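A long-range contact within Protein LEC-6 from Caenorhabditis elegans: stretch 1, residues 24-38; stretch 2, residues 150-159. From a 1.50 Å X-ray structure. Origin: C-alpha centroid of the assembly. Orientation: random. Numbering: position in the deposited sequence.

Stretch 1 24-38: FRNEFFNPQTPVNIP
Stretch 2 150-159: GVHVHSAHVS

Residues distant in sequence can be joined by a backbone ladder that side chains and water then reinforce, and this contact in LEC-6 is a compact example. Strand 27-29 runs antiparallel to strand 155-159, their axes 177° apart in direction and 4.7 Å apart at closest approach. Phe 28 and Ala 156 form the hydrogen-bonded pair: Phe 28 N donates to Ala 156 O at 2.8 Å, and Ala 156 N returns the bond to Phe 28 O at 2.9 Å. The ladder continues past the strand on stretch 1, with Asn 30 N bonded to His 154 O (2.8 Å, nearly straight at 171°) and Val 158 N to Asn 26 O (3.1 Å). A weak bond from Asn 26 ND2 to Val 158 O, 3.3 Å, extends it with a side chain.

Phi/psi near -130/145 keeps Glu 27, Phe 28 and Phe 29 extended, whereas Asn 26 (50/40) and Asn 30 (48/48) bracket them in left-handed conformations. The non-hydrogen-bonded pairs, Glu 27 with His 157 and Phe 29 with Ser 155, draw their CA atoms to 4.2 and 4.4 Å, against 5.4 Å for Phe 28 and Ala 156. This closeness suits CA-H...O contacts, such as Ser 155 CA to Phe 28 O at 3.2 Å and Glu 27 CA to Ala 156 O at 3.3 Å.

Stretch 2 turns a corner at His 154. Before the corner and at it, two waters bridge the stretches. One lies 2.7 Å from Asn 30 ND2, whose proton it accepts, 2.7 Å from His 152 NE2 and 2.8 Å from His 154 ND1. Another accepts from Val 153 N at 2.9 Å and donates to Pro 31 O at 3.0 Å, while also binding Thr 33 OG1 at 2.8 Å. A third lies beside the paired strands, accepting from Ser 155 OG (2.7 Å) and donating to Glu 27 OE2 (3.2 Å).

Side chains sort by sheet face. Glu 27 (chi1 t), Phe 29 (m), Ser 155 (p) and His 157 (t) share one. There the edge of Phe 29 addresses the face of His 154 (chi1 t), with centroids 5.7 Å apart and planes at 69°, and Phe 29 CD2 lies 3.6 Å from Ser 155 CB. Phe 28 (m) and Ala 156 occupy the other face, where Ile 37 CD1 reaches Ala 156 CB at 4.3 Å. Farther along, Val 153 (t) points toward stretch 1: its CG1 meets Pro 31 CG at 3.7 Å, and its CG2 meets Val 35 CG2 at 4.3 Å.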

# COMPACT_ATOMS: atom_id res chain seq x y z
N PHE A 24 4.98 -0.81 -2.77
CA PHE A 24 5.93 0.25 -2.37
C PHE A 24 5.57 1.58 -3.02
O PHE A 24 6.01 2.62 -2.52
CB PHE A 24 7.35 -0.14 -2.72
CG PHE A 24 7.90 -1.21 -1.84
CD1 PHE A 24 7.69 -2.53 -2.14
CD2 PHE A 24 8.67 -0.88 -0.70
CE1 PHE A 24 8.21 -3.52 -1.29
CE2 PHE A 24 9.16 -1.85 0.15
CZ PHE A 24 8.99 -3.20 -0.16
N ARG A 25 4.76 1.54 -4.07
CA ARG A 25 4.29 2.78 -4.72
C ARG A 25 2.81 3.04 -4.48
O ARG A 25 2.24 4.02 -5.02
CB ARG A 25 4.71 2.83 -6.22
CG ARG A 25 6.25 2.72 -6.35
CD ARG A 25 6.80 3.05 -7.74
NE ARG A 25 6.13 4.23 -8.26
CZ ARG A 25 6.61 5.46 -8.16
NH1 ARG A 25 7.79 5.65 -7.57
NH2 ARG A 25 5.91 6.48 -8.67
N ASN A 26 2.17 2.21 -3.64
CA ASN A 26 0.71 2.35 -3.34
C ASN A 26 -0.13 2.45 -4.61
O ASN A 26 -1.08 3.24 -4.70
CB ASN A 26 0.41 3.50 -2.34
CG ASN A 26 -0.46 3.03 -1.18
OD1 ASN A 26 -0.59 1.84 -1.01
ND2 ASN A 26 -1.04 3.94 -0.41
N GLU A 27 0.25 1.66 -5.60
CA GLU A 27 -0.45 1.67 -6.86
C GLU A 27 -0.61 0.28 -7.43
O GLU A 27 0.34 -0.55 -7.34
CB GLU A 27 0.29 2.54 -7.86
CG GLU A 27 -0.42 2.70 -9.17
CD GLU A 27 0.26 3.80 -9.96
OE1 GLU A 27 1.55 3.90 -9.89
OE2 GLU A 27 -0.53 4.58 -10.59
N PHE A 28 -1.78 0.04 -8.03
CA PHE A 28 -2.09 -1.30 -8.59
C PHE A 28 -2.64 -1.16 -10.00
O PHE A 28 -3.32 -0.18 -10.32
CB PHE A 28 -3.10 -2.01 -7.69
CG PHE A 28 -2.60 -2.17 -6.28
CD1 PHE A 28 -1.73 -3.25 -5.95
CD2 PHE A 28 -2.98 -1.25 -5.27
CE1 PHE A 28 -1.27 -3.42 -4.63
CE2 PHE A 28 -2.50 -1.46 -3.94
CZ PHE A 28 -1.62 -2.51 -3.65
N PHE A 29 -2.29 -2.13 -10.82
CA PHE A 29 -2.71 -2.13 -12.24
C PHE A 29 -3.67 -3.29 -12.53
O PHE A 29 -3.52 -4.38 -11.98
CB PHE A 29 -1.47 -2.15 -13.15
CG PHE A 29 -0.64 -0.91 -12.99
CD1 PHE A 29 0.33 -0.82 -11.97
CD2 PHE A 29 -0.88 0.19 -13.81
CE1 PHE A 29 1.03 0.35 -11.79
CE2 PHE A 29 -0.17 1.37 -13.63
CZ PHE A 29 0.78 1.44 -12.62
N ASN A 30 -4.64 -3.01 -13.41
CA ASN A 30 -5.63 -4.03 -13.81
C ASN A 30 -6.27 -4.80 -12.64
O ASN A 30 -6.34 -6.02 -12.68
CB ASN A 30 -5.02 -5.00 -14.84
CG ASN A 30 -4.77 -4.32 -16.17
OD1 ASN A 30 -3.65 -4.41 -16.76
ND2 ASN A 30 -5.76 -3.71 -16.67
N PRO A 31 -6.73 -4.10 -11.61
CA PRO A 31 -7.52 -4.89 -10.57
C PRO A 31 -8.89 -5.27 -11.22
O PRO A 31 -9.45 -4.47 -12.00
CB PRO A 31 -7.70 -3.84 -9.46
CG PRO A 31 -7.68 -2.46 -10.22
CD PRO A 31 -6.69 -2.62 -11.36
N GLN A 32 -9.46 -6.44 -10.93
CA GLN A 32 -10.81 -6.85 -11.47
C GLN A 32 -12.02 -6.09 -10.88
O GLN A 32 -12.05 -5.95 -9.67
CB GLN A 32 -11.02 -8.31 -11.13
CG GLN A 32 -10.01 -9.28 -11.77
CD GLN A 32 -9.58 -10.44 -10.86
OE1 GLN A 32 -9.02 -10.23 -9.78
NE2 GLN A 32 -9.83 -11.67 -11.30
N THR A 33 -13.03 -5.71 -11.70
CA THR A 33 -14.25 -5.04 -11.16
C THR A 33 -15.21 -6.20 -10.79
O THR A 33 -15.26 -7.19 -11.54
CB THR A 33 -14.90 -4.03 -12.18
OG1 THR A 33 -14.01 -2.91 -12.41
CG2 THR A 33 -16.23 -3.40 -11.70
N PRO A 34 -15.89 -6.15 -9.62
CA PRO A 34 -15.81 -5.13 -8.57
C PRO A 34 -14.48 -5.23 -7.78
O PRO A 34 -14.02 -6.32 -7.42
CB PRO A 34 -17.04 -5.45 -7.70
CG PRO A 34 -17.16 -6.96 -7.79
CD PRO A 34 -16.82 -7.25 -9.25
N VAL A 35 -13.88 -4.07 -7.63
CA VAL A 35 -12.58 -3.79 -6.96
C VAL A 35 -13.00 -3.31 -5.55
O VAL A 35 -13.90 -2.51 -5.37
CB VAL A 35 -11.92 -2.68 -7.79
CG1 VAL A 35 -10.67 -2.09 -7.15
CG2 VAL A 35 -11.64 -3.13 -9.23
N ASN A 36 -12.32 -3.79 -4.54
CA ASN A 36 -12.65 -3.45 -3.17
C ASN A 36 -11.31 -3.37 -2.42
O ASN A 36 -10.68 -4.44 -2.18
CB ASN A 36 -13.49 -4.59 -2.67
CG ASN A 36 -14.52 -4.18 -1.65
OD1 ASN A 36 -15.38 -3.37 -1.93
ND2 ASN A 36 -14.49 -4.82 -0.48
N ILE A 37 -10.82 -2.14 -2.14
CA ILE A 37 -9.42 -1.98 -1.73
C ILE A 37 -9.34 -1.25 -0.39
O ILE A 37 -9.78 -0.08 -0.31
CB ILE A 37 -8.60 -1.16 -2.76
CG1 ILE A 37 -8.84 -1.66 -4.21
CG2 ILE A 37 -7.10 -1.31 -2.43
CD1 ILE A 37 -8.17 -0.81 -5.27
N PRO A 38 -8.81 -1.93 0.64
CA PRO A 38 -8.67 -1.26 1.95
C PRO A 38 -7.79 -0.01 1.86
O PRO A 38 -6.84 0.01 1.07
CB PRO A 38 -7.97 -2.30 2.78
CG PRO A 38 -8.44 -3.64 2.23
CD PRO A 38 -8.53 -3.39 0.74
N GLY A 150 -20.21 -0.61 -14.80
CA GLY A 150 -19.69 -0.70 -16.19
C GLY A 150 -18.44 0.12 -16.37
O GLY A 150 -18.45 1.22 -16.96
N VAL A 151 -17.36 -0.40 -15.83
CA VAL A 151 -16.08 0.35 -15.85
C VAL A 151 -14.94 -0.63 -15.76
O VAL A 151 -15.02 -1.61 -15.04
CB VAL A 151 -16.02 1.41 -14.75
CG1 VAL A 151 -16.00 0.78 -13.35
CG2 VAL A 151 -14.81 2.36 -15.04
N HIS A 152 -13.88 -0.35 -16.54
CA HIS A 152 -12.64 -1.08 -16.44
C HIS A 152 -11.65 -0.20 -15.72
O HIS A 152 -11.47 0.97 -16.10
CB HIS A 152 -12.16 -1.34 -17.86
CG HIS A 152 -10.72 -1.79 -17.89
ND1 HIS A 152 -10.34 -2.98 -17.37
CD2 HIS A 152 -9.55 -1.08 -18.19
CE1 HIS A 152 -8.98 -3.05 -17.42
NE2 HIS A 152 -8.52 -1.91 -17.97
N VAL A 153 -11.00 -0.74 -14.68
CA VAL A 153 -9.99 0.05 -13.96
C VAL A 153 -8.61 -0.37 -14.49
O VAL A 153 -8.13 -1.50 -14.25
CB VAL A 153 -10.09 -0.19 -12.42
CG1 VAL A 153 -9.02 0.63 -11.71
CG2 VAL A 153 -11.47 0.26 -11.92
N HIS A 154 -7.93 0.57 -15.16
CA HIS A 154 -6.57 0.31 -15.58
C HIS A 154 -5.60 0.46 -14.40
O HIS A 154 -4.66 -0.36 -14.26
CB HIS A 154 -6.16 1.31 -16.68
CG HIS A 154 -4.68 1.29 -16.93
ND1 HIS A 154 -4.04 0.25 -17.52
CD2 HIS A 154 -3.71 2.21 -16.58
CE1 HIS A 154 -2.69 0.50 -17.54
NE2 HIS A 154 -2.49 1.68 -16.96
N SER A 155 -5.77 1.51 -13.57
CA SER A 155 -4.81 1.68 -12.42
C SER A 155 -5.49 2.40 -11.31
O SER A 155 -6.45 3.16 -11.54
CB SER A 155 -3.52 2.42 -12.86
OG SER A 155 -3.79 3.74 -13.33
N ALA A 156 -5.04 2.14 -10.08
CA ALA A 156 -5.56 2.83 -8.90
C ALA A 156 -4.40 3.14 -7.95
O ALA A 156 -3.57 2.22 -7.70
CB ALA A 156 -6.60 1.95 -8.22
N HIS A 157 -4.34 4.41 -7.46
CA HIS A 157 -3.22 4.87 -6.66
C HIS A 157 -3.72 5.71 -5.56
O HIS A 157 -4.60 6.55 -5.79
CB HIS A 157 -2.29 5.71 -7.54
CG HIS A 157 -1.23 6.49 -6.78
ND1 HIS A 157 -1.00 7.83 -6.76
CD2 HIS A 157 -0.29 5.93 -5.93
CE1 HIS A 157 0.06 8.07 -5.97
NE2 HIS A 157 0.49 6.92 -5.43
N VAL A 158 -3.11 5.60 -4.36
CA VAL A 158 -3.45 6.48 -3.24
C VAL A 158 -2.16 7.13 -2.76
O VAL A 158 -1.10 6.45 -2.58
CB VAL A 158 -4.13 5.71 -2.07
CG1 VAL A 158 -4.09 6.51 -0.74
CG2 VAL A 158 -5.56 5.41 -2.44
N SER A 159 -2.21 8.44 -2.54
CA SER A 159 -1.10 9.06 -1.80
C SER A 159 -1.73 9.78 -0.66
O SER A 159 -2.72 10.45 -0.83
CB SER A 159 -0.32 9.98 -2.71
OG SER A 159 -1.18 10.98 -3.16
O HOH W 1 -3.60 5.28 -11.06
O HOH W 2 -5.84 -1.72 -18.45
O HOH W 3 -11.66 -3.37 -13.77